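Local coordinates for protein Cif (Cell cycle inhibiting factor) (Escherichia coli, PDB 3EFY) that deamidates a glutamine side chain of host NEDD8, which disables cullin-RING ubiquitin ligases and halts the host cell cycle, this chain being the catalytic piece of the effector, at residues L20-D25 with S54-V59; E40-R45 with F161-Y166; D61-H66 with S121-N126; D71-E76 with P81-Q86; E131-L136 with K144-E149. One frame throughout, in Å; residues are numbered along the deposited sequence.

Contact 1: L20-D25 with S54-V59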
# COMPACT_ATOMS: atom_id res chain seq x y z
N LEU A 20 3.29 -1.19 -4.61
CA LEU A 20 2.28 -1.10 -5.67
C LEU A 20 2.47 -2.15 -6.73
O LEU A 20 1.50 -2.72 -7.24
CB LEU A 20 2.29 0.31 -6.33
CG LEU A 20 1.65 1.38 -5.43
CD1 LEU A 20 1.87 2.76 -6.05
CD2 LEU A 20 0.14 1.16 -5.22
N PHE A 21 3.72 -2.39 -7.12
CA PHE A 21 3.97 -3.41 -8.16
C PHE A 21 3.79 -4.83 -7.68
O PHE A 21 3.40 -5.69 -8.47
CB PHE A 21 5.36 -3.27 -8.75
CG PHE A 21 5.43 -2.22 -9.86
CD1 PHE A 21 5.23 -2.54 -11.19
CD2 PHE A 21 5.61 -0.88 -9.56
CE1 PHE A 21 5.25 -1.56 -12.18
CE2 PHE A 21 5.63 0.07 -10.54
CZ PHE A 21 5.44 -0.25 -11.86
N LEU A 22 4.14 -5.09 -6.43
CA LEU A 22 4.37 -6.45 -5.92
C LEU A 22 3.39 -7.02 -4.93
O LEU A 22 3.26 -8.26 -4.86
CB LEU A 22 5.77 -6.53 -5.32
CG LEU A 22 6.90 -6.14 -6.25
CD1 LEU A 22 8.29 -6.09 -5.54
CD2 LEU A 22 6.99 -7.07 -7.49
N ASP A 23 2.71 -6.18 -4.16
CA ASP A 23 1.87 -6.70 -3.10
C ASP A 23 0.65 -7.43 -3.65
O ASP A 23 0.01 -6.99 -4.59
CB ASP A 23 1.43 -5.62 -2.15
CG ASP A 23 2.54 -5.15 -1.20
OD1 ASP A 23 3.66 -5.61 -1.34
OD2 ASP A 23 2.24 -4.30 -0.34
N LYS A 24 0.38 -8.58 -3.06
CA LYS A 24 -0.74 -9.41 -3.46
C LYS A 24 -1.11 -10.31 -2.32
O LYS A 24 -0.50 -10.27 -1.28
CB LYS A 24 -0.36 -10.19 -4.72
CG LYS A 24 0.74 -11.10 -4.58
CD LYS A 24 1.22 -11.62 -5.92
CE LYS A 24 2.14 -12.83 -5.73
NZ LYS A 24 3.47 -12.62 -5.05
N ASP A 25 -2.14 -11.14 -2.52
CA ASP A 25 -2.48 -12.11 -1.50
C ASP A 25 -1.28 -12.99 -1.21
O ASP A 25 -0.66 -13.57 -2.14
CB ASP A 25 -3.66 -12.97 -1.98
CG ASP A 25 -4.97 -12.21 -2.02
OD1 ASP A 25 -5.18 -11.18 -1.32
OD2 ASP A 25 -5.86 -12.69 -2.77
N SER A 54 8.12 -9.09 -17.13
CA SER A 54 8.35 -7.71 -16.70
C SER A 54 8.98 -7.69 -15.30
O SER A 54 8.67 -8.54 -14.46
CB SER A 54 7.07 -6.92 -16.75
OG SER A 54 6.03 -7.56 -16.09
N PHE A 55 9.82 -6.69 -15.05
CA PHE A 55 10.56 -6.62 -13.78
C PHE A 55 10.59 -5.21 -13.26
O PHE A 55 10.53 -4.25 -14.03
CB PHE A 55 12.02 -7.05 -13.97
CG PHE A 55 12.17 -8.48 -14.40
CD1 PHE A 55 12.37 -9.46 -13.44
CD2 PHE A 55 12.12 -8.82 -15.74
CE1 PHE A 55 12.51 -10.82 -13.83
CE2 PHE A 55 12.27 -10.14 -16.15
CZ PHE A 55 12.46 -11.15 -15.19
N VAL A 56 10.67 -5.11 -11.95
CA VAL A 56 10.91 -3.81 -11.30
C VAL A 56 12.21 -3.88 -10.51
O VAL A 56 12.47 -4.88 -9.81
CB VAL A 56 9.67 -3.42 -10.46
CG1 VAL A 56 9.26 -4.44 -9.36
CG2 VAL A 56 9.85 -2.07 -9.93
N LEU A 57 13.01 -2.84 -10.63
CA LEU A 57 14.31 -2.72 -10.03
C LEU A 57 14.33 -1.54 -9.08
O LEU A 57 14.13 -0.37 -9.52
CB LEU A 57 15.36 -2.54 -11.11
CG LEU A 57 16.80 -2.35 -10.72
CD1 LEU A 57 17.41 -3.68 -10.17
CD2 LEU A 57 17.62 -1.90 -11.95
N ARG A 58 14.57 -1.84 -7.79
CA ARG A 58 14.77 -0.75 -6.81
C ARG A 58 16.24 -0.44 -6.70
O ARG A 58 17.05 -1.34 -6.48
CB ARG A 58 14.22 -1.13 -5.43
CG ARG A 58 14.22 0.08 -4.49
CD ARG A 58 14.06 -0.39 -3.07
NE ARG A 58 13.90 0.71 -2.12
CZ ARG A 58 14.86 1.56 -1.74
NH1 ARG A 58 16.08 1.48 -2.23
NH2 ARG A 58 14.58 2.51 -0.85
N VAL A 59 16.62 0.82 -6.93
CA VAL A 59 17.98 1.26 -6.88
C VAL A 59 18.28 2.13 -5.67
O VAL A 59 17.64 3.15 -5.47
CB VAL A 59 18.34 2.14 -8.12
CG1 VAL A 59 19.84 2.44 -8.13
CG2 VAL A 59 17.88 1.40 -9.44
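F21 and L22 close the last turn of helix 10-22 against V56 of strand 54-61, a helix-on-sheet contact consistent with a papain-like (clan CA) fold, in which the helix headed by active-site C10 packs on an antiparallel sheet. The dispersion contacts are small in number and all run through V56, whose CG1 lies between its backbone N and carbonyl carbon (chi1 58°). From there CG1 meets the F21 CB at 4.1 Å, while L22 and V56 approach tip to tip. The F21 ring takes the second branch: V56 CG2 comes over one of its faces. Y166 meets the same ring edge-to-face, and L188 of the second subunit, a residue of the C-terminal tag, also packs on F21.

No hydrogen bond crosses the contact; the V56 backbone pairs instead with F164 of strand 159-166, and D23, the first residue past the helix, accepts from Y29 N at OD1. With about 121 Å² buried across the contact, the shortest approach is the 3.9 Å between L22 CD2 and V56 CG1.

Contact 2: E40-R45 with F161-Y166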
# COMPACT_ATOMS: atom_id res chain seq x y z
N GLU A 40 27.48 -6.11 -9.95
CA GLU A 40 27.96 -7.22 -10.77
C GLU A 40 26.87 -8.27 -10.92
O GLU A 40 26.65 -8.78 -12.02
CB GLU A 40 29.22 -7.82 -10.16
CG GLU A 40 29.64 -9.20 -10.58
CD GLU A 40 30.67 -9.76 -9.58
OE1 GLU A 40 30.30 -10.60 -8.71
OE2 GLU A 40 31.82 -9.30 -9.64
N GLN A 41 26.19 -8.58 -9.83
CA GLN A 41 25.07 -9.48 -9.87
C GLN A 41 23.94 -9.01 -10.80
O GLN A 41 23.36 -9.76 -11.59
CB GLN A 41 24.55 -9.62 -8.45
CG GLN A 41 23.98 -10.87 -8.11
CD GLN A 41 23.75 -11.00 -6.58
OE1 GLN A 41 24.09 -10.11 -5.77
NE2 GLN A 41 23.18 -12.12 -6.20
N LEU A 42 23.57 -7.73 -10.69
CA LEU A 42 22.55 -7.17 -11.52
C LEU A 42 22.96 -7.26 -13.02
O LEU A 42 22.16 -7.64 -13.86
CB LEU A 42 22.31 -5.68 -11.16
CG LEU A 42 21.34 -4.99 -12.14
CD1 LEU A 42 19.92 -5.58 -12.03
CD2 LEU A 42 21.31 -3.49 -11.92
N GLN A 43 24.22 -6.96 -13.33
CA GLN A 43 24.70 -6.98 -14.72
C GLN A 43 24.55 -8.43 -15.32
O GLN A 43 24.09 -8.59 -16.47
CB GLN A 43 26.14 -6.46 -14.84
CG GLN A 43 26.28 -4.96 -14.55
CD GLN A 43 27.72 -4.50 -14.40
OE1 GLN A 43 28.62 -5.28 -14.04
NE2 GLN A 43 27.95 -3.19 -14.63
N GLU A 44 24.84 -9.42 -14.50
CA GLU A 44 24.61 -10.83 -14.92
C GLU A 44 23.16 -11.11 -15.12
O GLU A 44 22.80 -11.72 -16.14
CB GLU A 44 25.25 -11.84 -13.96
CG GLU A 44 26.76 -11.74 -13.92
CD GLU A 44 27.38 -12.26 -15.19
OE1 GLU A 44 26.93 -13.32 -15.70
OE2 GLU A 44 28.31 -11.59 -15.69
N ARG A 45 22.28 -10.66 -14.19
CA ARG A 45 20.86 -10.91 -14.33
C ARG A 45 20.33 -10.24 -15.61
O ARG A 45 19.45 -10.77 -16.28
CB ARG A 45 20.10 -10.44 -13.10
CG ARG A 45 20.31 -11.32 -11.83
CD ARG A 45 19.59 -12.73 -11.95
NE ARG A 45 18.17 -12.59 -12.20
CZ ARG A 45 17.25 -12.28 -11.28
NH1 ARG A 45 17.60 -12.10 -10.00
NH2 ARG A 45 16.00 -12.09 -11.62
N PHE A 161 20.82 -3.08 -5.15
CA PHE A 161 19.63 -3.24 -5.94
C PHE A 161 18.72 -4.30 -5.36
O PHE A 161 19.16 -5.22 -4.67
CB PHE A 161 19.98 -3.69 -7.34
CG PHE A 161 20.87 -2.73 -8.09
CD1 PHE A 161 20.31 -1.64 -8.75
CD2 PHE A 161 22.25 -2.92 -8.14
CE1 PHE A 161 21.13 -0.75 -9.45
CE2 PHE A 161 23.05 -2.06 -8.85
CZ PHE A 161 22.49 -0.96 -9.50
N GLN A 162 17.43 -4.17 -5.65
CA GLN A 162 16.46 -5.27 -5.44
C GLN A 162 15.71 -5.46 -6.75
O GLN A 162 15.28 -4.47 -7.38
CB GLN A 162 15.47 -4.97 -4.33
CG GLN A 162 16.17 -4.74 -2.98
CD GLN A 162 15.22 -4.39 -1.87
OE1 GLN A 162 14.00 -4.29 -2.07
NE2 GLN A 162 15.76 -4.24 -0.65
N LEU A 163 15.60 -6.72 -7.20
CA LEU A 163 15.01 -7.01 -8.51
C LEU A 163 13.88 -8.04 -8.35
O LEU A 163 14.13 -9.14 -7.79
CB LEU A 163 16.06 -7.56 -9.43
CG LEU A 163 15.69 -7.96 -10.84
CD1 LEU A 163 15.10 -6.75 -11.63
CD2 LEU A 163 16.94 -8.54 -11.54
N PHE A 164 12.71 -7.72 -8.82
CA PHE A 164 11.56 -8.60 -8.73
C PHE A 164 10.80 -8.70 -10.06
O PHE A 164 10.61 -7.69 -10.75
CB PHE A 164 10.55 -8.09 -7.70
CG PHE A 164 10.99 -8.14 -6.27
CD1 PHE A 164 11.79 -7.15 -5.74
CD2 PHE A 164 10.51 -9.12 -5.42
CE1 PHE A 164 12.13 -7.15 -4.38
CE2 PHE A 164 10.86 -9.11 -4.05
CZ PHE A 164 11.68 -8.10 -3.56
N GLU A 165 10.28 -9.89 -10.39
CA GLU A 165 9.28 -9.98 -11.44
C GLU A 165 7.95 -9.41 -10.98
O GLU A 165 7.60 -9.55 -9.81
CB GLU A 165 9.12 -11.46 -11.85
CG GLU A 165 8.18 -11.64 -13.03
CD GLU A 165 7.95 -13.09 -13.45
OE1 GLU A 165 8.69 -14.01 -12.96
OE2 GLU A 165 7.00 -13.27 -14.30
N TYR A 166 7.21 -8.74 -11.86
CA TYR A 166 5.87 -8.33 -11.54
C TYR A 166 4.89 -8.72 -12.63
O TYR A 166 5.31 -8.97 -13.77
CB TYR A 166 5.80 -6.82 -11.29
CG TYR A 166 5.89 -5.90 -12.50
CD1 TYR A 166 4.73 -5.52 -13.21
CD2 TYR A 166 7.10 -5.39 -12.92
CE1 TYR A 166 4.80 -4.67 -14.26
CE2 TYR A 166 7.18 -4.53 -13.99
CZ TYR A 166 6.03 -4.15 -14.66
OH TYR A 166 6.05 -3.27 -15.74
O HOH W 1 15.77 -11.31 -8.06
O HOH W 2 13.69 -11.61 -10.13
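Helix 39-47 lies along strand 159-166, the outermost strand at one end of the antiparallel sheet, and L42 and R45 are the residues that settle onto it, against F161 and L163. The short axes run 9.7 Å apart at 26°, so helix and strand head in nearly the same direction. A CH-pi contact carries the inner half: L42 CD2 stands 3.5 Å from the centroid of the F161 ring, only 6° off its normal, and its distances to the six ring carbons are accordingly nearly equal. The other branch, L42 CD1, touches L163 CD2 at 4.2 Å. One turn on, R45 is folded at chi2 and chi3, which lays its guanidinium over L163. L163 CD2 sits 3.6 Å from that plane, displaced toward the rim. Two waters meet the guanidinium edge in plane; water 1 accepts from R45 NH1 (2.8 Å) and donates to L163 O (2.7 Å), whereas water 2, bound to R45 NH2, reaches the same oxygen weakly. The arginine thus covers an apolar methyl with its flat face and keeps its N-H edge for water, linking helix to strand without a direct hydrogen bond.

Contact 3: D61-H66 with S121-N126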
# COMPACT_ATOMS: atom_id res chain seq x y z
N ASP A 61 21.21 4.24 -4.74
CA ASP A 61 22.36 4.83 -5.38
C ASP A 61 23.12 5.68 -4.37
O ASP A 61 22.79 6.82 -4.14
CB ASP A 61 21.84 5.64 -6.58
CG ASP A 61 22.91 6.22 -7.47
OD1 ASP A 61 24.06 6.41 -7.05
OD2 ASP A 61 22.53 6.52 -8.66
N GLY A 62 24.19 5.07 -3.82
CA GLY A 62 24.95 5.66 -2.73
C GLY A 62 25.73 6.88 -3.21
O GLY A 62 25.82 7.90 -2.49
N ALA A 63 26.30 6.79 -4.40
CA ALA A 63 27.13 7.88 -4.94
C ALA A 63 26.30 9.13 -5.27
O ALA A 63 26.66 10.28 -4.90
CB ALA A 63 27.89 7.38 -6.15
N LEU A 64 25.16 8.94 -5.94
CA LEU A 64 24.25 10.02 -6.22
C LEU A 64 23.52 10.47 -4.97
O LEU A 64 23.04 11.60 -4.91
CB LEU A 64 23.25 9.62 -7.31
CG LEU A 64 22.47 10.72 -8.03
CD1 LEU A 64 23.38 11.66 -8.79
CD2 LEU A 64 21.39 10.16 -8.95
N GLY A 65 23.45 9.59 -3.96
CA GLY A 65 22.71 9.80 -2.75
C GLY A 65 21.20 9.85 -2.99
O GLY A 65 20.50 10.76 -2.58
N HIS A 66 20.67 8.80 -3.62
CA HIS A 66 19.35 8.88 -4.14
C HIS A 66 18.80 7.44 -4.34
O HIS A 66 19.59 6.53 -4.47
CB HIS A 66 19.45 9.59 -5.49
CG HIS A 66 18.13 9.90 -6.09
ND1 HIS A 66 17.05 10.26 -5.32
CD2 HIS A 66 17.71 9.94 -7.39
CE1 HIS A 66 16.01 10.42 -6.11
NE2 HIS A 66 16.39 10.29 -7.37
N SER A 121 27.34 1.93 -14.49
CA SER A 121 28.72 1.54 -14.75
C SER A 121 29.68 2.73 -14.57
O SER A 121 30.68 2.61 -13.89
CB SER A 121 28.85 0.94 -16.14
OG SER A 121 30.19 0.48 -16.28
N CYS A 122 29.34 3.86 -15.16
CA CYS A 122 30.16 5.07 -15.02
C CYS A 122 30.27 5.54 -13.57
O CYS A 122 31.37 5.77 -13.07
CB CYS A 122 29.60 6.21 -15.86
SG CYS A 122 29.73 5.94 -17.63
N MET A 123 29.15 5.65 -12.86
CA MET A 123 29.17 6.11 -11.47
C MET A 123 29.94 5.15 -10.57
O MET A 123 30.65 5.57 -9.65
CB MET A 123 27.73 6.34 -10.98
CG MET A 123 27.57 6.85 -9.59
SD MET A 123 28.18 8.57 -9.45
CE MET A 123 27.80 9.11 -11.08
N SER A 124 29.85 3.85 -10.83
CA SER A 124 30.55 2.87 -10.00
C SER A 124 32.07 2.98 -10.13
O SER A 124 32.78 2.57 -9.25
CB SER A 124 30.10 1.43 -10.31
OG SER A 124 30.38 1.10 -11.64
N GLN A 125 32.53 3.58 -11.22
CA GLN A 125 33.95 3.79 -11.50
C GLN A 125 34.36 5.25 -11.24
O GLN A 125 35.45 5.67 -11.68
CB GLN A 125 34.22 3.46 -12.95
CG GLN A 125 34.06 1.99 -13.29
CD GLN A 125 34.17 1.76 -14.76
OE1 GLN A 125 33.17 1.61 -15.46
NE2 GLN A 125 35.40 1.73 -15.27
N ASN A 126 33.50 6.00 -10.57
CA ASN A 126 33.70 7.42 -10.27
C ASN A 126 33.92 8.29 -11.50
O ASN A 126 34.68 9.26 -11.45
CB ASN A 126 34.86 7.60 -9.27
CG ASN A 126 34.83 8.96 -8.53
OD1 ASN A 126 33.75 9.55 -8.28
ND2 ASN A 126 36.02 9.46 -8.18
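The D61 carboxylate, which touches M123 across the contact, is gripped at both oxygens: OD2 is hydrogen-bonded to the hydroxyls of Y68 and Y119, and OD1 accepts from L64 N at 3.0 Å. That bond is nearly straight (166°), yet the donor comes from above the carboxylate plane, 53° out of it, and makes an Asx motif. A G1 beta bulge completes the turn, since G65 N (weakly) and H66 N both bond to D61 O, at 2.9 Å. Thus clamped, the turn presents A63 to helix 113-124. M123 meets it with CG extended away from the backbone N (chi1 -178°) and a bend at chi2, which puts both CG and SD at 3.5 Å from A63 CB, a tight fit for the carbon pair. The helix ends just beyond in a Schellman motif with N126 as C-prime residue. The turn, joining strands 54-61 and 66-72, packs between the end of helix 113-124, helix 130-137, where L64 touches I133 and F137, and F159 of strand 159-166, which D61 touches.

Contact 4: D71-E76 with P81-Q86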
# COMPACT_ATOMS: atom_id res chain seq x y z
N ASP A 71 11.50 0.44 -14.11
CA ASP A 71 10.42 -0.48 -14.52
C ASP A 71 10.88 -1.00 -15.90
O ASP A 71 11.08 -0.18 -16.84
CB ASP A 71 9.11 0.29 -14.53
CG ASP A 71 7.91 -0.51 -15.06
OD1 ASP A 71 8.08 -1.68 -15.46
OD2 ASP A 71 6.78 0.05 -15.06
N ILE A 72 10.99 -2.34 -16.02
CA ILE A 72 11.42 -3.01 -17.23
C ILE A 72 10.26 -3.88 -17.77
O ILE A 72 10.12 -5.02 -17.38
CB ILE A 72 12.68 -3.84 -17.02
CG1 ILE A 72 13.82 -3.02 -16.39
CG2 ILE A 72 13.17 -4.45 -18.37
CD1 ILE A 72 14.90 -3.86 -15.78
N PRO A 73 9.44 -3.32 -18.67
CA PRO A 73 8.34 -4.15 -19.19
C PRO A 73 8.84 -5.31 -20.05
O PRO A 73 10.02 -5.38 -20.42
CB PRO A 73 7.55 -3.18 -20.06
CG PRO A 73 7.83 -1.82 -19.42
CD PRO A 73 9.26 -1.90 -19.07
N LYS A 74 7.91 -6.21 -20.34
CA LYS A 74 8.16 -7.22 -21.38
C LYS A 74 8.70 -6.52 -22.63
O LYS A 74 8.18 -5.50 -23.08
CB LYS A 74 6.85 -7.94 -21.72
CG LYS A 74 6.29 -8.75 -20.59
CD LYS A 74 5.04 -9.51 -20.96
CE LYS A 74 4.53 -10.31 -19.78
NZ LYS A 74 3.20 -10.99 -20.07
N GLY A 75 9.74 -7.09 -23.21
CA GLY A 75 10.32 -6.60 -24.42
C GLY A 75 11.62 -7.26 -24.80
O GLY A 75 12.24 -7.97 -24.03
N GLU A 76 12.04 -7.07 -26.06
CA GLU A 76 13.30 -7.65 -26.53
C GLU A 76 14.52 -7.00 -25.89
O GLU A 76 14.50 -5.79 -25.60
CB GLU A 76 13.37 -7.59 -28.09
CG GLU A 76 12.25 -8.44 -28.73
CD GLU A 76 11.97 -8.15 -30.24
OE1 GLU A 76 12.85 -7.65 -30.94
OE2 GLU A 76 10.85 -8.47 -30.71
N PRO A 81 13.29 -1.13 -23.71
CA PRO A 81 12.84 0.09 -23.01
C PRO A 81 12.69 -0.09 -21.49
O PRO A 81 12.56 -1.20 -20.97
CB PRO A 81 11.48 0.39 -23.62
CG PRO A 81 11.28 -0.63 -24.71
CD PRO A 81 12.28 -1.68 -24.62
N ALA A 82 12.73 1.04 -20.78
CA ALA A 82 12.46 1.03 -19.35
C ALA A 82 11.81 2.37 -18.98
O ALA A 82 11.85 3.31 -19.78
CB ALA A 82 13.76 0.83 -18.59
N PHE A 83 11.29 2.47 -17.76
CA PHE A 83 10.75 3.71 -17.24
C PHE A 83 11.43 3.96 -15.91
O PHE A 83 11.73 3.02 -15.17
CB PHE A 83 9.26 3.62 -17.08
CG PHE A 83 8.53 3.42 -18.41
CD1 PHE A 83 8.03 4.51 -19.09
CD2 PHE A 83 8.35 2.15 -18.93
CE1 PHE A 83 7.36 4.34 -20.30
CE2 PHE A 83 7.69 1.98 -20.16
CZ PHE A 83 7.20 3.08 -20.83
N LEU A 84 11.65 5.22 -15.58
CA LEU A 84 12.26 5.61 -14.29
C LEU A 84 11.24 6.40 -13.47
O LEU A 84 10.67 7.37 -13.95
CB LEU A 84 13.48 6.46 -14.54
CG LEU A 84 14.45 6.62 -13.33
CD1 LEU A 84 15.93 6.65 -13.82
CD2 LEU A 84 14.01 7.83 -12.70
N TYR A 85 11.04 6.00 -12.21
CA TYR A 85 10.13 6.64 -11.29
C TYR A 85 10.94 7.09 -10.05
O TYR A 85 11.76 6.36 -9.53
CB TYR A 85 8.98 5.73 -10.81
CG TYR A 85 8.33 4.92 -11.92
CD1 TYR A 85 7.96 5.51 -13.11
CD2 TYR A 85 8.12 3.55 -11.76
CE1 TYR A 85 7.35 4.75 -14.14
CE2 TYR A 85 7.52 2.81 -12.77
CZ TYR A 85 7.18 3.41 -13.95
OH TYR A 85 6.62 2.66 -15.00
N GLN A 86 10.65 8.29 -9.54
CA GLN A 86 11.43 8.85 -8.44
C GLN A 86 10.70 10.03 -7.80
O GLN A 86 9.84 10.66 -8.44
CB GLN A 86 12.80 9.32 -8.92
CG GLN A 86 12.73 10.39 -10.07
CD GLN A 86 14.00 11.13 -10.34
OE1 GLN A 86 14.97 11.13 -9.55
NE2 GLN A 86 14.02 11.81 -11.48
O HOH W 3 11.07 -3.29 -21.84
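D71 turns its CG trans to the backbone N (chi1 174°) and Y85 swings its ring to the side of its own N (chi1 -44°), which brings carboxylate and phenol together. Y85 OH donates to D71 OD2 at 2.6 Å, meeting the anti side slightly out of the carboxylate plane; the carboxylate and ring planes stand 64° apart, and D71 CB lies 3.5 Å from Y85 CE2. Because Y166 OH is hydrogen-bonded to OD1, the buried carboxylate is held at both oxygens, which fixes its rotation.

The backbones support this with two reciprocal bonds, D71 N to F83 O and F83 N to D71 O, each 2.8 Å, the mark of an antiparallel hydrogen-bonded pair. A82 CA adds a CA-H...O contact to D71 O at 3.1 Å. Beyond the bridge P73 puts its CG at the F83 ring edge, in plane, 3.9 Å from CE2. There the strands part, and water 3 spans the gap, donating to P73 O and P81 O, both at 2.7 Å.

Such pairing is that of a beta hairpin, here strands 66-72 and 81-85, whose far end carries the active-site residues H66 and Q86.

Contact 5: E131-L136 with K144-E149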
# COMPACT_ATOMS: atom_id res chain seq x y z
N GLU A 131 26.05 15.73 -17.62
CA GLU A 131 25.04 15.74 -18.64
C GLU A 131 24.24 14.43 -18.57
O GLU A 131 23.04 14.46 -18.72
CB GLU A 131 25.62 15.94 -20.05
CG GLU A 131 26.29 17.31 -20.25
CD GLU A 131 25.32 18.49 -20.39
OE1 GLU A 131 24.08 18.30 -20.33
OE2 GLU A 131 25.83 19.63 -20.55
N GLN A 132 24.95 13.34 -18.32
CA GLN A 132 24.34 11.99 -18.20
C GLN A 132 23.33 11.99 -17.03
O GLN A 132 22.19 11.58 -17.16
CB GLN A 132 25.43 10.98 -17.98
CG GLN A 132 24.97 9.59 -17.75
CD GLN A 132 26.11 8.60 -17.66
OE1 GLN A 132 27.07 8.75 -16.88
NE2 GLN A 132 26.01 7.55 -18.47
N ILE A 133 23.74 12.55 -15.90
CA ILE A 133 22.88 12.61 -14.69
C ILE A 133 21.68 13.50 -14.92
O ILE A 133 20.55 13.15 -14.61
CB ILE A 133 23.70 13.07 -13.45
CG1 ILE A 133 24.77 12.07 -13.08
CG2 ILE A 133 22.78 13.36 -12.22
CD1 ILE A 133 25.74 12.59 -12.04
N ALA A 134 21.88 14.68 -15.52
CA ALA A 134 20.74 15.54 -15.81
C ALA A 134 19.75 14.94 -16.77
O ALA A 134 18.54 15.08 -16.59
CB ALA A 134 21.20 16.89 -16.36
N THR A 135 20.25 14.27 -17.80
CA THR A 135 19.38 13.63 -18.80
C THR A 135 18.48 12.56 -18.18
O THR A 135 17.32 12.48 -18.50
CB THR A 135 20.17 13.05 -19.95
OG1 THR A 135 20.76 14.14 -20.69
CG2 THR A 135 19.27 12.28 -20.90
N LEU A 136 19.03 11.84 -17.23
CA LEU A 136 18.27 10.76 -16.56
C LEU A 136 17.35 11.26 -15.44
O LEU A 136 16.22 10.79 -15.32
CB LEU A 136 19.22 9.71 -16.02
CG LEU A 136 19.92 8.85 -17.09
CD1 LEU A 136 21.11 8.06 -16.52
CD2 LEU A 136 18.84 7.92 -17.76
N LYS A 144 22.71 22.71 -15.03
CA LYS A 144 22.97 23.82 -14.10
C LYS A 144 22.24 23.67 -12.78
O LYS A 144 22.59 24.36 -11.81
CB LYS A 144 22.61 25.17 -14.71
CG LYS A 144 23.42 25.47 -15.95
CD LYS A 144 23.12 26.85 -16.46
CE LYS A 144 23.96 27.15 -17.70
NZ LYS A 144 23.42 28.37 -18.40
N MET A 145 21.23 22.80 -12.71
CA MET A 145 20.52 22.58 -11.45
C MET A 145 21.18 21.55 -10.55
O MET A 145 20.73 21.38 -9.40
CB MET A 145 19.06 22.19 -11.69
CG MET A 145 18.20 23.21 -12.40
SD MET A 145 18.04 24.60 -11.26
CE MET A 145 19.15 25.73 -12.06
N LEU A 146 22.19 20.84 -11.03
CA LEU A 146 22.85 19.82 -10.26
C LEU A 146 23.94 20.41 -9.41
O LEU A 146 24.46 21.50 -9.71
CB LEU A 146 23.49 18.77 -11.15
CG LEU A 146 22.49 18.08 -12.07
CD1 LEU A 146 23.31 17.08 -12.92
CD2 LEU A 146 21.34 17.35 -11.34
N ARG A 147 24.28 19.69 -8.37
CA ARG A 147 25.39 20.05 -7.49
C ARG A 147 26.39 18.90 -7.41
O ARG A 147 26.27 18.02 -6.55
CB ARG A 147 24.85 20.42 -6.12
CG ARG A 147 24.08 21.77 -6.12
CD ARG A 147 23.74 22.20 -4.74
NE ARG A 147 23.08 23.50 -4.74
CZ ARG A 147 22.60 24.08 -3.64
NH1 ARG A 147 22.73 23.51 -2.46
NH2 ARG A 147 22.00 25.25 -3.75
N LYS A 148 27.39 18.92 -8.28
CA LYS A 148 28.36 17.85 -8.35
C LYS A 148 29.10 17.63 -7.04
O LYS A 148 29.49 16.51 -6.75
CB LYS A 148 29.35 18.06 -9.49
CG LYS A 148 30.47 19.03 -9.20
CD LYS A 148 31.56 18.88 -10.29
CE LYS A 148 32.57 20.00 -10.19
NZ LYS A 148 31.90 21.32 -10.47
N GLU A 149 29.28 18.72 -6.26
CA GLU A 149 29.85 18.69 -4.92
C GLU A 149 29.23 17.66 -3.97
O GLU A 149 29.87 17.21 -3.02
CB GLU A 149 29.79 20.12 -4.25
CG GLU A 149 28.39 20.82 -4.05
CD GLU A 149 27.97 21.74 -5.22
OE1 GLU A 149 28.36 21.43 -6.37
OE2 GLU A 149 27.28 22.81 -4.97
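L146, the first residue beyond the 3-10 turn at K144-M145, is the residue of its segment that reaches the helix, touching I133 and A134. The chain straightens there, with psi 158°; chi2 of 179° sets CD1 anti to CA, at the far end of the side chain, and CD1 does all the touching. It comes to 3.8 Å from I133 CG2, the branch that lies opposite the backbone N, and the two side chains meet at a slant. The same methyl stands 3.8 Å from A134 N and 4.0 Å from A134 CB, a single carbon resting on the helix surface between successive residues. R147 then turns to V93 with a backbone hydrogen bond, and K148 packs on L130 as the next 3-10 segment begins. No hydrogen bond crosses the pair, and the side chains that meet are apolar; some 116 Å² is buried. The loop thus lies along one flank of helix 130-137; the same I133 CG2 also meets L64 of the turn between strands 54-61 and 66-72, while L136 packs on I116 and Y119 of helix 113-124.

In the fold
Contacts 1, 2 and 4 share one antiparallel sheet and lie 12 to 13 Å apart between centres. Strand 54-61 is paired on both sides: R58 N to Q162 O (2.8 Å) ties contact 1 to contact 2, and F55 O to I72 N (2.8 Å) ties it to contact 4. Contacts 3 and 5, with centres 12 Å apart, form a second group, joined where L64 CD1 meets I133 CG2 at 3.9 Å. The two groups meet at the active site: H66 of contact 3 and Q86 of contact 4 are hydrogen-bonded, H66 NE2 to Q86 OE1 at 2.7 Å. The side chain of D61 is about 8 Å from that of C10, the third active-site residue.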